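Local coordinates for YARHG domain-containing protein (Legionella pneumophila subsp. pneumophila, PDB 4G2A) that is of unknown function but may bind a nutrient, and joins a region of the DUF4424 family to a C-terminal YARHG domain, at residues S17-K22 with A165-S170; T51-L56 with L134-I139. All blocks are in the same frame, centred on the assembly; numbering follows the deposited sequence.

Interaction 1 (S17-K22 with A165-S170). With SO4 (sulfate ion), chain B.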
ATOM      1  N   SER A  17      25.183   4.943  13.138  1.00 51.70           N
ATOM      2  CA  SER A  17      25.948   4.217  14.164  1.00 53.70           C
ATOM      3  C   SER A  17      25.002   3.526  15.205  1.00 56.67           C
ATOM      4  O   SER A  17      23.875   3.176  14.858  1.00 55.28           O
ATOM      5  CB  SER A  17      26.926   5.166  14.863  1.00 59.24           C
ATOM      6  OG  SER A  17      27.877   5.686  13.950  1.00 70.22           O
ATOM      7  N   GLN A  18      25.491   3.280  16.446  1.00 53.86           N
ATOM      8  CA  GLN A  18      24.733   2.648  17.542  1.00 53.91           C
ATOM      9  C   GLN A  18      24.590   3.674  18.689  1.00 57.23           C
ATOM     10  O   GLN A  18      25.389   3.659  19.631  1.00 58.36           O
ATOM     11  CB  GLN A  18      25.415   1.343  18.019  1.00 56.61           C
ATOM     12  CG  GLN A  18      25.605   0.283  16.930  1.00 79.50           C
ATOM     13  CD  GLN A  18      26.750  -0.668  17.224  1.00103.21           C
ATOM     14  OE1 GLN A  18      27.891  -0.258  17.480  1.00 98.61           O
ATOM     15  NE2 GLN A  18      26.484  -1.965  17.139  1.00 95.39           N
ATOM     16  N   PRO A  19      23.632   4.628  18.601  1.00 51.99           N
ATOM     17  CA  PRO A  19      23.546   5.662  19.635  1.00 51.65           C
ATOM     18  C   PRO A  19      22.678   5.265  20.826  1.00 54.41           C
ATOM     19  O   PRO A  19      21.909   4.300  20.768  1.00 53.74           O
ATOM     20  CB  PRO A  19      22.916   6.829  18.875  1.00 52.19           C
ATOM     21  CG  PRO A  19      21.976   6.176  17.936  1.00 55.59           C
ATOM     22  CD  PRO A  19      22.596   4.837  17.567  1.00 52.02           C
ATOM     23  N   HIS A  20      22.776   6.054  21.893  1.00 50.42           N
ATOM     24  CA  HIS A  20      21.959   5.857  23.074  1.00 50.43           C
ATOM     25  C   HIS A  20      20.731   6.775  22.943  1.00 49.90           C
ATOM     26  O   HIS A  20      20.481   7.637  23.782  1.00 49.85           O
ATOM     27  CB  HIS A  20      22.793   6.092  24.336  1.00 53.60           C
ATOM     28  CG  HIS A  20      23.807   5.013  24.561  1.00 58.43           C
ATOM     29  ND1 HIS A  20      23.651   4.078  25.568  1.00 61.44           N
ATOM     30  CD2 HIS A  20      24.924   4.715  23.857  1.00 60.53           C
ATOM     31  CE1 HIS A  20      24.687   3.263  25.462  1.00 61.65           C
ATOM     32  NE2 HIS A  20      25.472   3.599  24.438  1.00 61.39           N
ATOM     33  N   ILE A  21      19.995   6.588  21.827  1.00 42.40           N
ATOM     34  CA  ILE A  21      18.779   7.307  21.460  1.00 40.12           C
ATOM     35  C   ILE A  21      17.664   6.276  21.316  1.00 41.86           C
ATOM     36  O   ILE A  21      17.803   5.339  20.524  1.00 39.20           O
ATOM     37  CB  ILE A  21      18.953   8.146  20.142  1.00 41.39           C
ATOM     38  CG1 ILE A  21      20.198   9.094  20.141  1.00 41.69           C
ATOM     39  CG2 ILE A  21      17.637   8.850  19.729  1.00 38.37           C
ATOM     40  CD1 ILE A  21      20.120  10.320  21.006  1.00 43.99           C
ATOM     41  N   LYS A  22      16.556   6.447  22.069  1.00 38.73           N
ATOM     42  CA  LYS A  22      15.431   5.512  21.985  1.00 36.48           C
ATOM     43  C   LYS A  22      14.262   6.153  21.262  1.00 36.99           C
ATOM     44  O   LYS A  22      14.036   7.354  21.373  1.00 36.08           O
ATOM     45  CB  LYS A  22      15.026   4.933  23.361  1.00 39.60           C
ATOM     46  CG  LYS A  22      14.517   5.907  24.405  1.00 55.66           C
ATOM     47  CD  LYS A  22      14.214   5.177  25.722  1.00 68.18           C
ATOM     48  CE  LYS A  22      13.566   6.086  26.746  1.00 79.64           C
ATOM     49  NZ  LYS A  22      13.398   5.428  28.073  1.00 89.21           N
ATOM     50  N   ALA A 165      14.876  -1.891  15.657  1.00 36.96           N
ATOM     51  CA  ALA A 165      15.831  -2.652  16.471  1.00 37.19           C
ATOM     52  C   ALA A 165      17.234  -2.006  16.460  1.00 37.60           C
ATOM     53  O   ALA A 165      18.082  -2.403  17.250  1.00 36.65           O
ATOM     54  CB  ALA A 165      15.926  -4.083  15.951  1.00 37.99           C
ATOM     55  N   LEU A 166      17.489  -1.043  15.546  1.00 32.67           N
ATOM     56  CA  LEU A 166      18.766  -0.335  15.495  1.00 32.99           C
ATOM     57  C   LEU A 166      18.834   0.762  16.594  1.00 37.41           C
ATOM     58  O   LEU A 166      19.922   1.224  16.946  1.00 35.79           O
ATOM     59  CB  LEU A 166      19.009   0.271  14.110  1.00 32.18           C
ATOM     60  CG  LEU A 166      19.269  -0.719  12.976  1.00 36.27           C
ATOM     61  CD1 LEU A 166      19.050  -0.071  11.646  1.00 35.55           C
ATOM     62  CD2 LEU A 166      20.647  -1.376  13.076  1.00 36.16           C
ATOM     63  N   TRP A 167      17.667   1.180  17.117  1.00 35.04           N
ATOM     64  CA  TRP A 167      17.582   2.175  18.174  1.00 35.48           C
ATOM     65  C   TRP A 167      17.686   1.482  19.533  1.00 43.67           C
ATOM     66  O   TRP A 167      17.423   0.277  19.638  1.00 43.21           O
ATOM     67  CB  TRP A 167      16.289   2.990  18.045  1.00 32.49           C
ATOM     68  CG  TRP A 167      16.240   3.795  16.784  1.00 31.12           C
ATOM     69  CD1 TRP A 167      15.525   3.510  15.666  1.00 32.76           C
ATOM     70  CD2 TRP A 167      16.985   4.989  16.492  1.00 30.52           C
ATOM     71  NE1 TRP A 167      15.744   4.471  14.702  1.00 31.29           N
ATOM     72  CE2 TRP A 167      16.629   5.396  15.185  1.00 32.81           C
ATOM     73  CE3 TRP A 167      17.893   5.782  17.223  1.00 31.90           C
ATOM     74  CZ2 TRP A 167      17.173   6.537  14.577  1.00 31.50           C
ATOM     75  CZ3 TRP A 167      18.440   6.907  16.616  1.00 32.53           C
ATOM     76  CH2 TRP A 167      18.090   7.268  15.305  1.00 32.05           C
ATOM     77  N   GLN A 168      18.098   2.248  20.564  1.00 43.82           N
ATOM     78  CA  GLN A 168      18.307   1.781  21.932  1.00 45.84           C
ATOM     79  C   GLN A 168      17.049   1.186  22.524  1.00 52.64           C
ATOM     80  O   GLN A 168      15.962   1.735  22.347  1.00 51.57           O
ATOM     81  CB  GLN A 168      18.822   2.909  22.820  1.00 47.79           C
ATOM     82  CG  GLN A 168      19.414   2.401  24.125  1.00 60.48           C
ATOM     83  CD  GLN A 168      19.885   3.517  24.998  1.00 82.72           C
ATOM     84  OE1 GLN A 168      19.348   4.626  24.977  1.00 72.14           O
ATOM     85  NE2 GLN A 168      20.914   3.242  25.783  1.00 87.09           N
ATOM     86  N   ASP A 169      17.219   0.042  23.219  1.00 53.33           N
ATOM     87  CA  ASP A 169      16.185  -0.778  23.870  1.00 54.91           C
ATOM     88  C   ASP A 169      15.459  -1.619  22.826  1.00 57.74           C
ATOM     89  O   ASP A 169      15.723  -1.492  21.622  1.00 57.06           O
ATOM     90  CB  ASP A 169      15.201   0.057  24.728  1.00 57.94           C
ATOM     91  CG  ASP A 169      15.869   0.821  25.870  1.00 77.66           C
ATOM     92  OD1 ASP A 169      16.816   0.267  26.492  1.00 80.02           O
ATOM     93  OD2 ASP A 169      15.448   1.970  26.143  1.00 86.64           O
ATOM     94  N   SER A 170      14.603  -2.532  23.294  1.00 54.32           N
ATOM     95  CA  SER A 170      13.860  -3.457  22.436  1.00 53.57           C
ATOM     96  C   SER A 170      12.719  -2.753  21.677  1.00 54.04           C
ATOM     97  O   SER A 170      12.664  -2.800  20.430  1.00 53.61           O
ATOM     98  CB  SER A 170      13.308  -4.626  23.258  1.00 59.85           C
ATOM     99  OG  SER A 170      12.794  -4.226  24.523  1.00 70.70           O
TER
HETATM  100  S   SO4 B 401      26.936   9.448  13.451  0.60 75.12           S
HETATM  101  O1  SO4 B 401      27.529   9.069  12.166  0.60 75.32           O
HETATM  102  O2  SO4 B 401      27.464   8.608  14.528  0.60 75.06           O
HETATM  103  O3  SO4 B 401      27.244  10.852  13.741  0.60 75.39           O
HETATM  104  O4  SO4 B 401      25.497   9.267  13.371  0.60 74.60           O
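Trp167 and Gln168 meet the bend from Pro19 to Ile21, the indole packing on proline and isoleucine, the amide reaching histidine. The bend is an inverse gamma turn centred on His20, with a weak bond from Ile21 N to Pro19 O, and it leads the chain into strand 21-33. The indole runs alongside the Ile21 side chain in the same direction, its CZ3 within 3.8 Å of Ile21 CG2. Pro19 crosses the indole obliquely with CG 3.8 Å from the same CZ3; its rigid ring, on the first residue of the turn, gives a compact apolar partner. The carbonyl oxygen of Ile21 lies near the indole plane at its edge, 3.3 Å from CE3, where the ring's hydrogens point outward. At the other end of the ring system, NE1 bonds to Pro13 O. Ile21 O is also gripped by Gln168 N at 3.1 Å, the nitrogen standing above the carbonyl plane. Gln168 has CG anti to its backbone N (chi1 -164°), and an extended chain beyond carries the amide over to His20, the amide and imidazole planes standing 86° apart. NE2 is 2.9 Å from His20 ND1, yet the angle is too poor for a hydrogen bond; OE1 instead bonds to Thr55 OG1. Lys22 crosses Asp169 with its aliphatic CD 3.5 Å from OD2, while NZ remains 4.5 Å from OD2, too far for a salt bridge. Upstream, Ser17 OG donates to O2 of a sulfate, probably from the crystallisation liquor, at 3.0 Å.

Interaction 2 (T51-L56 with L134-I139)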
ATOM      1  N   THR A  51       9.170  10.347  17.787  1.00 30.47           N
ATOM      2  CA  THR A  51       9.659  10.985  19.001  1.00 31.57           C
ATOM      3  C   THR A  51      10.855  10.170  19.441  1.00 34.95           C
ATOM      4  O   THR A  51      10.748   8.954  19.586  1.00 36.68           O
ATOM      5  CB  THR A  51       8.529  11.077  20.055  1.00 37.86           C
ATOM      6  OG1 THR A  51       7.356  11.639  19.470  1.00 43.97           O
ATOM      7  CG2 THR A  51       8.907  11.883  21.248  1.00 31.68           C
ATOM      8  N   PHE A  52      11.992  10.820  19.591  1.00 29.37           N
ATOM      9  CA  PHE A  52      13.248  10.194  20.011  1.00 28.84           C
ATOM     10  C   PHE A  52      13.699  10.777  21.313  1.00 34.63           C
ATOM     11  O   PHE A  52      13.553  11.984  21.504  1.00 36.56           O
ATOM     12  CB  PHE A  52      14.348  10.413  18.961  1.00 29.63           C
ATOM     13  CG  PHE A  52      14.119   9.722  17.641  1.00 29.93           C
ATOM     14  CD1 PHE A  52      14.540   8.414  17.443  1.00 33.07           C
ATOM     15  CD2 PHE A  52      13.521  10.392  16.585  1.00 30.79           C
ATOM     16  CE1 PHE A  52      14.341   7.784  16.219  1.00 33.92           C
ATOM     17  CE2 PHE A  52      13.326   9.765  15.360  1.00 33.36           C
ATOM     18  CZ  PHE A  52      13.749   8.470  15.176  1.00 32.20           C
ATOM     19  N   LYS A  53      14.273   9.958  22.201  1.00 30.65           N
ATOM     20  CA  LYS A  53      14.792  10.476  23.456  1.00 31.41           C
ATOM     21  C   LYS A  53      16.290  10.138  23.649  1.00 36.06           C
ATOM     22  O   LYS A  53      16.701   8.979  23.527  1.00 34.18           O
ATOM     23  CB  LYS A  53      13.979   9.998  24.678  1.00 32.64           C
ATOM     24  CG  LYS A  53      14.329  10.814  25.929  1.00 35.85           C
ATOM     25  CD  LYS A  53      13.665  10.332  27.203  1.00 47.62           C
ATOM     26  CE  LYS A  53      14.320  10.891  28.460  1.00 42.50           C
ATOM     27  NZ  LYS A  53      15.495  10.070  28.896  1.00 47.37           N
ATOM     28  N   ASN A  54      17.088  11.175  23.979  1.00 34.10           N
ATOM     29  CA  ASN A  54      18.481  11.026  24.347  1.00 35.29           C
ATOM     30  C   ASN A  54      18.505  10.483  25.787  1.00 42.13           C
ATOM     31  O   ASN A  54      18.014  11.155  26.694  1.00 40.94           O
ATOM     32  CB  ASN A  54      19.223  12.363  24.233  1.00 37.73           C
ATOM     33  CG  ASN A  54      20.682  12.284  24.638  1.00 43.77           C
ATOM     34  OD1 ASN A  54      21.267  11.210  24.723  1.00 41.37           O
ATOM     35  ND2 ASN A  54      21.316  13.417  24.845  1.00 29.93           N
ATOM     36  N   THR A  55      19.016   9.259  25.991  1.00 40.88           N
ATOM     37  CA  THR A  55      19.007   8.662  27.326  1.00 43.01           C
ATOM     38  C   THR A  55      20.270   9.012  28.123  1.00 49.91           C
ATOM     39  O   THR A  55      20.353   8.661  29.307  1.00 52.52           O
ATOM     40  CB  THR A  55      18.800   7.154  27.254  1.00 50.56           C
ATOM     41  OG1 THR A  55      19.945   6.553  26.655  1.00 54.76           O
ATOM     42  CG2 THR A  55      17.531   6.780  26.521  1.00 41.14           C
ATOM     43  N   LEU A  56      21.223   9.734  27.492  1.00 45.34           N
ATOM     44  CA  LEU A  56      22.478  10.182  28.110  1.00 45.77           C
ATOM     45  C   LEU A  56      22.352  11.587  28.667  1.00 49.01           C
ATOM     46  O   LEU A  56      21.764  12.450  28.021  1.00 48.51           O
ATOM     47  CB  LEU A  56      23.632  10.153  27.092  1.00 45.06           C
ATOM     48  CG  LEU A  56      23.967   8.830  26.436  1.00 49.18           C
ATOM     49  CD1 LEU A  56      25.119   9.006  25.451  1.00 48.93           C
ATOM     50  CD2 LEU A  56      24.341   7.762  27.475  1.00 53.60           C
ATOM     51  N   LEU A 134      19.594  14.661  27.933  1.00 41.88           N
ATOM     52  CA  LEU A 134      18.335  13.959  28.253  1.00 40.99           C
ATOM     53  C   LEU A 134      17.088  14.468  27.462  1.00 43.68           C
ATOM     54  O   LEU A 134      15.943  14.177  27.842  1.00 42.56           O
ATOM     55  CB  LEU A 134      18.060  13.993  29.777  1.00 42.57           C
ATOM     56  CG  LEU A 134      19.006  13.142  30.643  1.00 48.10           C
ATOM     57  CD1 LEU A 134      18.759  13.382  32.116  1.00 48.80           C
ATOM     58  CD2 LEU A 134      18.902  11.632  30.301  1.00 48.61           C
ATOM     59  N   ALA A 135      17.323  15.150  26.330  1.00 39.83           N
ATOM     60  CA  ALA A 135      16.287  15.782  25.533  1.00 39.04           C
ATOM     61  C   ALA A 135      15.611  14.872  24.514  1.00 41.21           C
ATOM     62  O   ALA A 135      16.144  13.842  24.118  1.00 39.95           O
ATOM     63  CB  ALA A 135      16.859  16.988  24.822  1.00 40.22           C
ATOM     64  N   THR A 136      14.391  15.280  24.120  1.00 37.95           N
ATOM     65  CA  THR A 136      13.521  14.654  23.132  1.00 36.47           C
ATOM     66  C   THR A 136      13.633  15.458  21.814  1.00 39.40           C
ATOM     67  O   THR A 136      13.664  16.692  21.830  1.00 40.18           O
ATOM     68  CB  THR A 136      12.068  14.599  23.684  1.00 42.66           C
ATOM     69  OG1 THR A 136      12.017  13.762  24.841  1.00 42.19           O
ATOM     70  CG2 THR A 136      11.067  14.088  22.676  1.00 39.60           C
ATOM     71  N   VAL A 137      13.700  14.769  20.695  1.00 34.71           N
ATOM     72  CA  VAL A 137      13.759  15.425  19.388  1.00 34.23           C
ATOM     73  C   VAL A 137      12.606  14.885  18.566  1.00 37.63           C
ATOM     74  O   VAL A 137      12.361  13.678  18.555  1.00 36.38           O
ATOM     75  CB  VAL A 137      15.149  15.283  18.687  1.00 37.19           C
ATOM     76  CG1 VAL A 137      15.094  15.639  17.207  1.00 35.74           C
ATOM     77  CG2 VAL A 137      16.194  16.141  19.397  1.00 38.45           C
ATOM     78  N   ASN A 138      11.861  15.796  17.936  1.00 34.61           N
ATOM     79  CA  ASN A 138      10.753  15.444  17.056  1.00 33.14           C
ATOM     80  C   ASN A 138      11.256  15.327  15.609  1.00 36.79           C
ATOM     81  O   ASN A 138      11.944  16.232  15.119  1.00 36.75           O
ATOM     82  CB  ASN A 138       9.643  16.479  17.146  1.00 29.18           C
ATOM     83  CG  ASN A 138       8.344  15.945  16.602  1.00 39.90           C
ATOM     84  OD1 ASN A 138       7.637  15.205  17.276  1.00 32.66           O
ATOM     85  ND2 ASN A 138       8.027  16.260  15.355  1.00 26.67           N
ATOM     86  N   ILE A 139      10.949  14.194  14.952  1.00 31.93           N
ATOM     87  CA  ILE A 139      11.292  13.956  13.553  1.00 30.43           C
ATOM     88  C   ILE A 139       9.989  13.786  12.808  1.00 32.55           C
ATOM     89  O   ILE A 139       9.120  13.058  13.267  1.00 31.48           O
ATOM     90  CB  ILE A 139      12.300  12.763  13.310  1.00 32.58           C
ATOM     91  CG1 ILE A 139      13.678  12.975  14.041  1.00 33.20           C
ATOM     92  CG2 ILE A 139      12.509  12.477  11.794  1.00 30.44           C
ATOM     93  CD1 ILE A 139      14.513  14.237  13.657  1.00 35.92           C
TER
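Phe52 and Val137 hold each other by two backbone bonds, Phe52 N to Val137 O at 3.1 Å and Val137 N to Phe52 O at 2.9 Å. Asn54 N to Ala135 O continues the pairing at 2.8 Å, nearly straight at 172°, and Leu134 N reaches Leu56 O beyond the strand. Phe52 O also receives a CA-H contact from Thr136. On the face that carries Phe52 and Val137, the phenylalanine ring meets Ile139 diagonally across the pair: Ile139 CG1 lies 3.5 Å from Phe52 CE2, with Ile139 CB in the ring plane at its edge. Aromatic and branched aliphatic side chains suit this buried side, where Met64 touches both residues and Phe131 and Trp127 add to the packing. The other face is more open and more polar. There the methyls of Thr51 and Thr136 touch, CG2 to CG2, at 3.4 Å, while Thr51 OG1 bonds to Ser25 OG. Lys53 runs alongside Leu134, its CE 3.7 Å from Leu134 O; a bend at chi4 (-85°) leaves NZ close to the leucine methyl CD2.

Farther out, buried Asn54 organises the strand end. Its CG is anti to the backbone N (chi1 179°), and OD1 accepts from Leu56 N at 3.1 Å, the nitrogen standing well above the amide plane. ND2 bonds to Lys58 O and Pro132 O, so both polar ends of the amide are used, as befits a buried asparagine. On strand 136-150, Asn138 OD1 accepts a hydrogen bond from Asn49 ND2 of strand 43-54. The whole is an antiparallel pairing of strands 43-54 and 136-150, with an Asx turn at Asn54 where strand 43-54 ends.

From the N terminus, the chain first passes 17-22 and enters strand 21-33, then returns antiparallel along strand 43-54 to 51-56. It comes back beside that strand at 134-139, where interaction 2 closes a loop with 77 intervening residues. Only after strands 136-150 and 155-160 does 165-170 close the larger loop of interaction 1, within which interaction 2 is nested. The centres lie about 11 Å apart, and the two are joined directly: Lys22 O lies 2.7 Å from Lys53 N, and Trp167 packs on Phe52. Strand 43-54 thus has 21-33 and 136-150 as neighbours, while the 165-170 loop covers the start of 21-33.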